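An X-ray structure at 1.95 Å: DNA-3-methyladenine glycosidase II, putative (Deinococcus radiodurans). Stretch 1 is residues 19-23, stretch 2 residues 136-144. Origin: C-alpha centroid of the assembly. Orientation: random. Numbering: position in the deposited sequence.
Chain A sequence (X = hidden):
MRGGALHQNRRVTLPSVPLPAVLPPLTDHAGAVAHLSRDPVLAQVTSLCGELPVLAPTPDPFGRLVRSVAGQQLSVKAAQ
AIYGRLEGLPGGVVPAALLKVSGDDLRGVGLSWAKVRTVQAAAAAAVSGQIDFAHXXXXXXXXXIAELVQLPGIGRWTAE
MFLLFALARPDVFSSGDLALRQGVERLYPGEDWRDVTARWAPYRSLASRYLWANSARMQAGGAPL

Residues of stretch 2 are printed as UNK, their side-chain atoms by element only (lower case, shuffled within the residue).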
# COMPACT_ATOMS: atom_id res chain seq x y z
N LEU A 19 -9.59 14.63 12.95
CA LEU A 19 -8.74 13.66 12.18
C LEU A 19 -7.46 14.37 11.72
O LEU A 19 -7.53 15.53 11.29
CB LEU A 19 -9.53 13.11 10.98
CG LEU A 19 -9.47 11.61 10.61
CD1 LEU A 19 -8.94 10.71 11.76
CD2 LEU A 19 -10.86 11.13 10.10
N PRO A 20 -6.30 13.69 11.79
CA PRO A 20 -5.07 14.39 11.42
C PRO A 20 -5.05 14.90 9.97
O PRO A 20 -5.56 14.23 9.08
CB PRO A 20 -3.97 13.33 11.64
CG PRO A 20 -4.56 12.28 12.51
CD PRO A 20 -6.04 12.30 12.20
N ALA A 21 -4.46 16.09 9.77
CA ALA A 21 -4.29 16.67 8.43
C ALA A 21 -3.42 15.75 7.58
O ALA A 21 -2.47 15.14 8.09
CB ALA A 21 -3.66 18.04 8.50
N VAL A 22 -3.76 15.67 6.30
CA VAL A 22 -3.04 14.83 5.36
C VAL A 22 -1.58 15.30 5.32
O VAL A 22 -1.31 16.50 5.14
CB VAL A 22 -3.67 14.91 3.95
CG1 VAL A 22 -3.07 13.86 3.04
CG2 VAL A 22 -5.16 14.74 4.04
N LEU A 23 -0.66 14.37 5.47
CA LEU A 23 0.77 14.65 5.32
C LEU A 23 1.19 14.41 3.88
O LEU A 23 0.85 13.35 3.29
CB LEU A 23 1.58 13.79 6.30
CG LEU A 23 1.31 14.01 7.80
CD1 LEU A 23 1.78 12.84 8.65
CD2 LEU A 23 1.97 15.30 8.28
N UNK A 136 -8.32 12.56 -3.78
CA UNK A 136 -7.94 11.92 -2.49
C UNK A 136 -6.94 12.74 -1.69
O UNK A 136 -6.85 12.63 -0.46
c UNK A 136 -7.58 8.26 -3.79
c UNK A 136 -8.33 9.48 -3.34
c UNK A 136 -9.48 9.11 -2.39
c UNK A 136 -7.37 10.52 -2.71
N UNK A 137 -6.21 13.60 -2.41
CA UNK A 137 -5.06 14.32 -1.86
C UNK A 137 -5.39 15.05 -0.61
O UNK A 137 -4.51 15.28 0.20
c UNK A 137 -4.54 15.38 -2.85
o UNK A 137 -3.45 14.86 -3.56
N UNK A 138 -6.64 15.48 -0.51
CA UNK A 138 -7.09 16.27 0.63
C UNK A 138 -7.74 15.47 1.74
O UNK A 138 -8.02 16.02 2.79
N UNK A 139 -7.95 14.17 1.53
CA UNK A 139 -8.63 13.33 2.53
C UNK A 139 -7.67 12.75 3.56
O UNK A 139 -6.64 12.20 3.18
c UNK A 139 -9.36 12.19 1.83
o UNK A 139 -12.30 13.70 1.87
c UNK A 139 -10.41 12.64 0.83
c UNK A 139 -11.80 12.65 1.43
n UNK A 139 -12.42 11.47 1.50
N UNK A 140 -7.98 12.87 4.86
CA UNK A 140 -7.18 12.17 5.88
C UNK A 140 -7.12 10.68 5.64
O UNK A 140 -8.11 10.10 5.16
c UNK A 140 -8.68 13.64 6.96
c UNK A 140 -7.94 12.43 7.18
c UNK A 140 -9.06 13.64 5.50
N UNK A 141 -6.00 10.07 6.00
CA UNK A 141 -5.74 8.62 5.84
C UNK A 141 -6.96 7.79 6.23
O UNK A 141 -7.44 6.93 5.48
c UNK A 141 -3.24 8.64 6.31
o UNK A 141 -2.25 8.15 6.89
c UNK A 141 -4.59 8.15 6.73
o UNK A 141 -3.13 9.52 5.44
N UNK A 142 -7.47 8.03 7.42
CA UNK A 142 -8.57 7.22 7.95
C UNK A 142 -9.87 7.28 7.16
O UNK A 142 -10.63 6.31 7.11
c UNK A 142 -7.67 6.98 10.31
o UNK A 142 -8.73 4.85 10.53
c UNK A 142 -7.67 5.46 10.31
c UNK A 142 -8.79 7.57 9.42
o UNK A 142 -6.61 4.86 10.12
N UNK A 143 -10.14 8.44 6.58
CA UNK A 143 -11.33 8.60 5.75
C UNK A 143 -11.17 7.85 4.42
O UNK A 143 -12.13 7.24 3.95
c UNK A 143 -11.63 10.07 5.47
c UNK A 143 -11.99 11.03 6.62
c UNK A 143 -12.45 12.37 6.01
c UNK A 143 -13.08 10.55 7.63
N UNK A 144 -9.98 7.91 3.81
CA UNK A 144 -9.69 7.10 2.62
C UNK A 144 -9.82 5.60 2.95
O UNK A 144 -10.46 4.82 2.24
c UNK A 144 -8.31 7.44 2.02
c UNK A 144 -8.23 8.97 1.71
c UNK A 144 -7.98 6.56 0.75
O HOH W 1 -4.36 11.73 8.02
O HOH W 2 -1.27 11.65 5.82

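Position 136 carries four carbons, forked at the second, and none comes near stretch 1: a leucine, Leu136, buried and out of reach. Its O accepts a bond from N of position 139 at 2.7 Å, closing a type I turn.

Position 137 has one carbon and then one oxygen, the mark of serine. Ser137 offers stretch 1 its backbone instead: its O lies 3.5 Å from Val22 CG1. Position 138 has no side-chain atoms, so it is Gly138. A CB here would point away from stretch 1 and find room, so this contact does not demand the bare backbone; what touches is the carbonyl, Gly138 O to Val22 CG2 at 3.4 Å.

Position 139 shows three carbons, the third bearing one oxygen and one nitrogen, an amide two carbons beyond CB: glutamine. The CA-to-CB bond of Gln139 points away, yet its O sits 3.1 Å from Val22 CG2, so a methyl group is packed against successive carbonyls.

At position 140 three carbons close a ring onto the backbone N, which makes it proline. Pro140 is the hub: its CB lies 3.8 Å from Leu19 CG and 3.5 Å from Pro20 O, while its CD is 4.3 Å from Val22 CG2. It also occupies the N-cap position, and its O accepts a hydrogen bond from N of position 144 at 3.2 Å.

Position 141 has two carbons, the second with two oxygens: a short carboxylate, aspartate. Asp141 makes no direct contact but works through water. One water accepts from Asp141 N at 3.1 Å and donates to Pro20 O at 3.0 Å; another donates to Asp141 OD1 at 2.9 Å and accepts from Leu23 N at 2.8 Å.

Position 142 has three carbons, the third with two oxygens, hence glutamate. Glu142 CB meets Leu19 CD1 at 3.9 Å, after which the chain leads away and its carboxylate is bonded elsewhere in the structure. Position 143, four carbons forked at the second, is another leucine; Leu143 CD2 reaches Leu19 CD2 at 3.4 Å. Position 144, one carbon carrying two more, is valine, and Val144 is buried beyond reach of stretch 1.

The rule is spacing: Leu19 and Val22 point toward stretch 2 while Ala21 between them points away, and both engage Pro140, whose CA is 4.9 Å from Val22 CA. No direct hydrogen bond crosses. Apolar side chains pack around Pro140, Val22 also lies against carbonyls, and two waters join backbone polar groups of stretch 1 to Asp141.

Stretch 2 (136-144) LSGQPDELV
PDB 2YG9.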